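Local coordinates for protein p1 (Rice yellow mottle virus, PDB 6TY0) that acts as a viral suppressor of RNA silencing with a role in virus spread, and binds zinc through its N-terminal part, at residues Thr65-His70 with Val90-Cys95; Ser59-Cys64 with Pro85-Val90; Thr2-Leu7 with Asp39-Pro44. All coordinates share one frame; numbering follows the deposited sequence.

Contact 1. Residues Thr65-His70 with Val90-Cys95. With ZN (zinc ion), chain C.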
# COMPACT_ATOMS: atom_id res chain seq x y z
N THR A 65 -6.60 -12.68 -12.42
CA THR A 65 -7.33 -13.87 -12.87
C THR A 65 -6.48 -14.90 -13.65
O THR A 65 -6.93 -16.02 -13.88
CB THR A 65 -8.50 -13.44 -13.74
OG1 THR A 65 -7.99 -12.64 -14.81
CG2 THR A 65 -9.47 -12.58 -12.91
N GLN A 66 -5.23 -14.56 -14.00
CA GLN A 66 -4.36 -15.42 -14.81
C GLN A 66 -3.19 -15.98 -14.04
O GLN A 66 -2.74 -17.07 -14.31
CB GLN A 66 -3.73 -14.65 -15.99
CG GLN A 66 -4.71 -13.98 -16.92
CD GLN A 66 -5.65 -15.00 -17.46
OE1 GLN A 66 -5.26 -15.83 -18.27
NE2 GLN A 66 -6.88 -14.99 -16.97
N CYS A 67 -2.62 -15.20 -13.14
CA CYS A 67 -1.53 -15.73 -12.35
C CYS A 67 -2.05 -15.59 -10.95
O CYS A 67 -3.25 -15.34 -10.75
CB CYS A 67 -0.23 -15.00 -12.60
SG CYS A 67 -0.12 -13.24 -12.07
N THR A 68 -1.21 -15.75 -9.96
CA THR A 68 -1.75 -15.64 -8.62
C THR A 68 -1.25 -14.36 -7.95
O THR A 68 -1.26 -14.26 -6.72
CB THR A 68 -1.32 -16.83 -7.81
OG1 THR A 68 0.10 -16.90 -7.89
CG2 THR A 68 -1.92 -18.09 -8.37
N ALA A 69 -0.82 -13.40 -8.74
CA ALA A 69 -0.47 -12.10 -8.19
C ALA A 69 -1.66 -11.57 -7.37
O ALA A 69 -2.80 -11.66 -7.80
CB ALA A 69 -0.14 -11.16 -9.29
N HIS A 70 -1.39 -11.02 -6.20
CA HIS A 70 -2.45 -10.48 -5.37
C HIS A 70 -1.90 -9.42 -4.43
O HIS A 70 -0.69 -9.38 -4.17
CB HIS A 70 -3.12 -11.62 -4.60
CG HIS A 70 -2.22 -12.28 -3.63
ND1 HIS A 70 -1.30 -13.24 -3.99
CD2 HIS A 70 -2.08 -12.11 -2.29
CE1 HIS A 70 -0.64 -13.64 -2.92
NE2 HIS A 70 -1.08 -12.96 -1.87
N VAL A 90 -8.75 -8.86 -11.79
CA VAL A 90 -8.41 -8.30 -13.08
C VAL A 90 -7.24 -9.07 -13.66
O VAL A 90 -6.72 -9.95 -13.04
CB VAL A 90 -8.01 -6.82 -12.91
CG1 VAL A 90 -9.17 -6.03 -12.33
CG2 VAL A 90 -6.76 -6.67 -12.06
N VAL A 91 -6.87 -8.74 -14.89
CA VAL A 91 -5.67 -9.27 -15.51
C VAL A 91 -4.57 -8.28 -15.19
O VAL A 91 -4.69 -7.09 -15.52
CB VAL A 91 -5.83 -9.48 -17.04
CG1 VAL A 91 -4.55 -9.99 -17.66
CG2 VAL A 91 -7.00 -10.42 -17.34
N CYS A 92 -3.52 -8.76 -14.55
CA CYS A 92 -2.46 -7.86 -14.03
C CYS A 92 -1.58 -7.37 -15.20
O CYS A 92 -1.73 -7.84 -16.34
CB CYS A 92 -1.62 -8.57 -12.97
SG CYS A 92 -0.32 -9.66 -13.67
N ALA A 93 -0.71 -6.39 -14.93
CA ALA A 93 0.14 -5.81 -15.97
C ALA A 93 1.09 -6.81 -16.64
O ALA A 93 1.46 -6.65 -17.76
CB ALA A 93 0.93 -4.60 -15.43
N ASP A 94 1.51 -7.85 -15.95
CA ASP A 94 2.39 -8.81 -16.60
C ASP A 94 1.61 -9.73 -17.51
O ASP A 94 2.11 -10.15 -18.55
CB ASP A 94 3.17 -9.59 -15.57
CG ASP A 94 3.93 -8.67 -14.66
OD1 ASP A 94 4.74 -7.88 -15.18
OD2 ASP A 94 3.69 -8.69 -13.44
N CYS A 95 0.38 -10.02 -17.13
CA CYS A 95 -0.42 -10.98 -17.84
C CYS A 95 -1.13 -10.39 -19.06
O CYS A 95 -1.43 -11.12 -19.97
CB CYS A 95 -1.40 -11.66 -16.87
SG CYS A 95 -0.55 -12.81 -15.77
ZN ZN C . -1.12 -11.92 -13.64

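Contact 2. Residues Ser59-Cys64 with Pro85-Val90. With ZN (zinc ion), chain C.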
# COMPACT_ATOMS: atom_id res chain seq x y z
N SER A 59 -11.57 -2.06 2.83
CA SER A 59 -10.52 -2.97 2.37
C SER A 59 -10.52 -3.04 0.86
O SER A 59 -11.58 -3.00 0.21
CB SER A 59 -10.73 -4.37 2.96
OG SER A 59 -11.82 -5.00 2.32
N VAL A 60 -9.33 -3.10 0.29
CA VAL A 60 -9.23 -3.15 -1.14
C VAL A 60 -8.29 -4.29 -1.46
O VAL A 60 -7.14 -4.28 -1.04
CB VAL A 60 -8.74 -1.82 -1.72
CG1 VAL A 60 -8.77 -1.83 -3.25
CG2 VAL A 60 -9.59 -0.65 -1.21
N SER A 61 -8.81 -5.26 -2.21
CA SER A 61 -8.09 -6.43 -2.63
C SER A 61 -7.87 -6.40 -4.12
O SER A 61 -8.78 -6.11 -4.89
CB SER A 61 -8.91 -7.70 -2.32
OG SER A 61 -9.26 -7.68 -0.94
N PHE A 62 -6.69 -6.82 -4.53
CA PHE A 62 -6.37 -7.01 -5.95
C PHE A 62 -5.95 -8.46 -6.15
O PHE A 62 -5.20 -9.01 -5.36
CB PHE A 62 -5.21 -6.11 -6.38
CG PHE A 62 -5.43 -4.66 -6.15
CD1 PHE A 62 -5.38 -4.12 -4.88
CD2 PHE A 62 -5.66 -3.82 -7.20
CE1 PHE A 62 -5.55 -2.77 -4.66
CE2 PHE A 62 -5.83 -2.46 -7.02
CZ PHE A 62 -5.77 -1.92 -5.74
N ALA A 63 -6.47 -9.08 -7.19
CA ALA A 63 -5.99 -10.43 -7.54
C ALA A 63 -6.02 -10.61 -9.06
O ALA A 63 -7.02 -10.23 -9.67
CB ALA A 63 -6.89 -11.46 -6.91
N CYS A 64 -4.96 -11.19 -9.64
CA CYS A 64 -4.95 -11.48 -11.11
C CYS A 64 -5.76 -12.73 -11.41
O CYS A 64 -5.60 -13.76 -10.75
CB CYS A 64 -3.53 -11.70 -11.64
SG CYS A 64 -3.37 -11.87 -13.47
N PRO A 85 -16.56 -4.31 0.85
CA PRO A 85 -15.22 -4.72 0.39
C PRO A 85 -15.05 -4.39 -1.08
O PRO A 85 -15.98 -4.53 -1.83
CB PRO A 85 -15.25 -6.25 0.56
CG PRO A 85 -16.44 -6.56 1.40
CD PRO A 85 -17.43 -5.47 1.15
N VAL A 86 -13.90 -3.88 -1.48
CA VAL A 86 -13.64 -3.58 -2.90
C VAL A 86 -12.72 -4.67 -3.42
O VAL A 86 -11.71 -4.99 -2.79
CB VAL A 86 -12.94 -2.23 -3.07
CG1 VAL A 86 -12.68 -1.93 -4.56
CG2 VAL A 86 -13.77 -1.14 -2.40
N HIS A 87 -13.07 -5.22 -4.56
CA HIS A 87 -12.35 -6.35 -5.17
C HIS A 87 -12.02 -6.01 -6.58
O HIS A 87 -12.90 -5.70 -7.35
CB HIS A 87 -13.23 -7.59 -5.21
CG HIS A 87 -13.44 -8.18 -3.87
ND1 HIS A 87 -12.39 -8.64 -3.11
CD2 HIS A 87 -14.55 -8.36 -3.13
CE1 HIS A 87 -12.85 -9.09 -1.95
NE2 HIS A 87 -14.16 -8.94 -1.95
N PHE A 88 -10.74 -6.03 -6.91
CA PHE A 88 -10.30 -5.90 -8.29
C PHE A 88 -9.77 -7.25 -8.69
O PHE A 88 -8.62 -7.60 -8.39
CB PHE A 88 -9.21 -4.84 -8.41
CG PHE A 88 -9.74 -3.45 -8.22
CD1 PHE A 88 -10.63 -2.92 -9.13
CD2 PHE A 88 -9.40 -2.71 -7.11
CE1 PHE A 88 -11.15 -1.64 -8.95
CE2 PHE A 88 -9.93 -1.45 -6.90
CZ PHE A 88 -10.80 -0.90 -7.83
N ASP A 89 -10.64 -8.03 -9.34
CA ASP A 89 -10.28 -9.30 -9.97
C ASP A 89 -10.02 -9.01 -11.43
O ASP A 89 -10.95 -8.91 -12.21
CB ASP A 89 -11.40 -10.34 -9.78
CG ASP A 89 -11.64 -10.65 -8.30
OD1 ASP A 89 -10.68 -10.98 -7.60
OD2 ASP A 89 -12.77 -10.50 -7.83
N VAL A 90 -8.75 -8.86 -11.79
CA VAL A 90 -8.41 -8.30 -13.08
C VAL A 90 -7.24 -9.07 -13.66
O VAL A 90 -6.72 -9.95 -13.04
CB VAL A 90 -8.01 -6.82 -12.91
CG1 VAL A 90 -9.17 -6.03 -12.33
CG2 VAL A 90 -6.76 -6.67 -12.06
ZN ZN C . -1.12 -11.92 -13.64
O HOH W 1 -11.39 -6.18 -0.13
O HOH W 2 -9.86 -9.28 -5.24

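Contact 3. Residues Thr2-Leu7 with Asp39-Pro44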
# COMPACT_ATOMS: atom_id res chain seq x y z
N THR A 2 0.84 4.24 -7.21
CA THR A 2 -0.33 4.89 -7.79
C THR A 2 -1.39 5.03 -6.69
O THR A 2 -1.64 4.08 -5.95
CB THR A 2 -0.94 4.07 -8.95
OG1 THR A 2 0.06 3.78 -9.94
CG2 THR A 2 -2.13 4.82 -9.62
N ARG A 3 -1.98 6.21 -6.56
CA ARG A 3 -3.03 6.46 -5.58
C ARG A 3 -4.36 5.96 -6.14
O ARG A 3 -4.70 6.22 -7.29
CB ARG A 3 -3.13 7.95 -5.30
CG ARG A 3 -4.06 8.33 -4.17
CD ARG A 3 -4.37 9.83 -4.27
NE ARG A 3 -3.17 10.68 -4.12
CZ ARG A 3 -2.86 11.41 -3.04
NH1 ARG A 3 -3.63 11.40 -1.94
NH2 ARG A 3 -1.77 12.17 -3.04
N LEU A 4 -5.09 5.16 -5.36
CA LEU A 4 -6.49 4.84 -5.70
C LEU A 4 -7.40 5.53 -4.69
O LEU A 4 -7.36 5.21 -3.51
CB LEU A 4 -6.72 3.34 -5.65
CG LEU A 4 -8.13 2.96 -6.06
CD1 LEU A 4 -8.17 2.66 -7.54
CD2 LEU A 4 -8.59 1.75 -5.27
N GLU A 5 -8.20 6.48 -5.16
CA GLU A 5 -9.15 7.20 -4.36
C GLU A 5 -10.47 6.43 -4.23
O GLU A 5 -10.97 5.87 -5.21
CB GLU A 5 -9.46 8.56 -5.00
CG GLU A 5 -8.23 9.44 -5.20
CD GLU A 5 -8.55 10.94 -5.25
OE1 GLU A 5 -9.73 11.33 -5.40
OE2 GLU A 5 -7.59 11.74 -5.13
N VAL A 6 -11.03 6.46 -3.03
CA VAL A 6 -12.30 5.82 -2.74
C VAL A 6 -13.25 6.85 -2.13
O VAL A 6 -12.93 7.47 -1.13
CB VAL A 6 -12.13 4.71 -1.71
CG1 VAL A 6 -13.46 4.03 -1.44
CG2 VAL A 6 -11.09 3.70 -2.20
N LEU A 7 -14.38 7.06 -2.80
CA LEU A 7 -15.41 8.02 -2.34
C LEU A 7 -16.47 7.22 -1.62
O LEU A 7 -16.96 6.22 -2.15
CB LEU A 7 -16.03 8.74 -3.52
CG LEU A 7 -17.17 9.72 -3.21
CD1 LEU A 7 -16.70 10.92 -2.41
CD2 LEU A 7 -17.76 10.17 -4.54
N ASP A 39 -6.40 -0.86 -17.02
CA ASP A 39 -7.62 -0.05 -17.28
C ASP A 39 -8.77 -0.36 -16.34
O ASP A 39 -9.52 0.53 -15.97
CB ASP A 39 -8.14 -0.25 -18.71
CG ASP A 39 -7.40 0.57 -19.75
OD1 ASP A 39 -6.19 0.86 -19.57
OD2 ASP A 39 -8.03 0.94 -20.76
N SER A 40 -8.93 -1.63 -15.97
CA SER A 40 -10.08 -2.08 -15.18
C SER A 40 -9.98 -1.72 -13.68
O SER A 40 -10.92 -1.96 -12.94
CB SER A 40 -10.27 -3.59 -15.34
OG SER A 40 -9.01 -4.26 -15.23
N VAL A 41 -8.84 -1.18 -13.23
CA VAL A 41 -8.71 -0.69 -11.86
C VAL A 41 -9.03 0.80 -11.85
O VAL A 41 -8.25 1.60 -12.33
CB VAL A 41 -7.30 -0.98 -11.33
CG1 VAL A 41 -7.00 -0.27 -10.03
CG2 VAL A 41 -7.16 -2.48 -11.14
N ARG A 42 -10.18 1.17 -11.31
CA ARG A 42 -10.59 2.57 -11.32
C ARG A 42 -11.08 2.95 -9.95
O ARG A 42 -11.62 2.11 -9.23
CB ARG A 42 -11.73 2.79 -12.34
CG ARG A 42 -11.33 2.48 -13.77
CD ARG A 42 -12.51 2.32 -14.71
NE ARG A 42 -11.98 2.29 -16.07
CZ ARG A 42 -11.53 3.35 -16.75
NH1 ARG A 42 -11.55 4.58 -16.22
NH2 ARG A 42 -11.04 3.19 -17.98
N ASP A 43 -10.94 4.23 -9.65
CA ASP A 43 -11.37 4.79 -8.35
C ASP A 43 -12.83 4.44 -8.08
O ASP A 43 -13.68 4.80 -8.86
CB ASP A 43 -11.20 6.31 -8.34
CG ASP A 43 -9.76 6.74 -8.42
OD1 ASP A 43 -8.88 5.98 -7.99
OD2 ASP A 43 -9.50 7.85 -8.89
N PRO A 44 -13.11 3.67 -7.02
CA PRO A 44 -14.48 3.31 -6.74
C PRO A 44 -15.26 4.36 -5.95
O PRO A 44 -14.67 5.18 -5.20
CB PRO A 44 -14.36 2.09 -5.85
CG PRO A 44 -13.06 2.24 -5.18
CD PRO A 44 -12.17 2.94 -6.17

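Contact 1. Residues Thr65-His70 with Val90-Cys95
Two CxxC pairs, Cys64/Cys67 and Cys92/Cys95, form a four-cysteine zinc finger site. The segment 65-70 supplies Cys67, and Cys64 stands just before it. The segment 90-95 brings Cys92 and Cys95. Cys67 SG binds ZN at 2.3 Å. It sits in the crowded position between its backbone N and carbonyl carbon (chi1 67°). Cys92 SG takes the same crowded position (chi1 81°) and binds ZN at 2.4 Å. Cys95 SG is instead anti to its carbonyl carbon (chi1 -73°), and it too lies 2.4 Å from ZN. Around the ion, Cys67 SG stands 3.9 Å from Cys92 SG and 3.7 Å from Cys95 SG. Backbone N-H groups also turn to the sulfurs. Ala69 N donates to Cys67 SG, and Cys95 N gives Cys92 SG a weak bond. Such donors would help to stabilise thiolate charge.

Outside the metal shell, Thr65 N donates to Val90 O at 2.8 Å. The donor approaches from above the carbonyl plane, not along a lone pair. The side chains of Thr65 and Val91 cross at about a right angle, with Val91 CG2 3.5 Å from Thr65 OG1. Gln66 crosses Val91 obliquely, bringing its CG near Val91 CG1. It bends at chi2, and its NE2 reaches back to Thr65 OG1 in a weak bond. Its CB packs against Cys95 SG. In the run-up to strand 70-77, His70 ND1 donates to Thr68 O at 2.9 Å, which lies in the ring plane and is met nearly along its C=O axis.

Contact 2. Residues Ser59-Cys64 with Pro85-Val90
Val86 O is the best-held polar atom, with two hydrogen bonds and one weaker contact. Ser61 N donates to it at 3.0 Å, in the carbonyl plane. Water 1 donates to it at 2.9 Å, and Val60 CA adds a C-H...O contact. The same water bonds Ser59 OG and Ser61 OG, so it bridges both hydroxyls to the Val86 carbonyl.

The segments are parallel neighbours in a beta sheet, in register from Val60 with Val86 to Cys64 with Val90. Five backbone bonds join them, the shortest from Phe88 N to Ser61 O, at 2.8 Å. On the face of Ser61, His87, Ala63 and Asp89, water 2 donates to Asp89 OD1 and holds Ser61 O and His87 ND1 weakly.

The face of Val60, Phe62, Val86, Phe88 and Val90 is largely apolar. At its end Cys64 SG, anti to its backbone N (chi1 -173°), binds ZN at 2.3 Å beside Cys67, Cys92 and Cys95. The Phe62 and Phe88 rings run out from the sheet together, tilted by 30° and offset with little overlap. Phe88 CD2 sits over one face of Phe62, 3.6 Å from Phe62 CE2. Val60 CG1 meets the Phe88 ring edge, 3.8 Å from Phe88 CE2.

Strand 54-64 is central, between 86-90 and antiparallel 70-77. The apolar face packs on Leu4 of strand 2-10 and loop residue Val41; Phe62 also meets Trp36 and His32.

Contact 3. Residues Thr2-Leu7 with Asp39-Pro44
Strand 2-10 runs parallel to strand 45-51 in the mixed sheet, and this contact is the entry to that pairing. The loop 39-44 comes alongside the strand and feeds into strand 45-51. Two N-H groups of the strand are satisfied by the loop. Leu7 N donates to Pro44 O at 3.1 Å. This bond is nearly straight (168° at the hydrogen) and lies in the carbonyl plane. Pro44 O also takes a C-H...O contact from Val6 CA, so one carbonyl meets two neighbouring strand residues.

The other donor is Glu5 N, which is met by a side chain. Asp43 OD1 accepts from it at 3.0 Å, but the angle at the hydrogen is only 137°. The donor stands above the carboxylate plane. The carboxylate thus takes the place of a backbone carbonyl beside the strand. Glu5 O faces Pro44, whose N carries no hydrogen. Asp43 CB at 3.2 Å and Pro44 CD at 3.3 Å both lie against Glu5 O. On the other side of the strand, Leu4 and Val6 make backbone bonds to Val30 and Thr28 of strand 26-32. Thr2 OG1 bonds Asp37 OD1.

Glu5 and Asp43 carry like charges. The end of Glu5 leads away from the loop, so the two carboxylates do not touch; nearness may still raise the pKa of one of them.

Apolar side chains pack next to these polar groups. Leu4 has CG anti to its backbone N (chi1 -177°). Leu4 and Asp43 run antiparallel past one another, and Leu4 CD1 comes 3.4 Å from Asp43 OD1. The Leu4 side chain crosses Pro44 at about a right angle, with Leu4 CD2 3.9 Å from Pro44 CD. Val6 CG2 lies 3.9 Å from Pro44 CG, and Leu4 CD1 reaches Val41 CG1 at 4.0 Å.

Overall arrangement
Contact 3 comes first along the chain and closes before the other two open. Contacts 1 and 2 interlock, because their segments alternate and share Val90; their centres lie about 11 Å apart. Contact 2 joins strands 54-64 and 86-90 of the three-stranded sheet, and contact 1 follows at the ends of these strands, leading into the zinc site. Contact 3 joins strand 2-10 of the four-stranded sheet to the loop before strand 45-51. Its centre is about 11 Å from that of contact 2 and about 17 Å from that of contact 1. Leu4 of one sheet and Phe88 of the other meet, and the loop residue Val41 packs against Phe88 and Phe62. The finger therefore sits at one end of a two-sheet N-terminal domain.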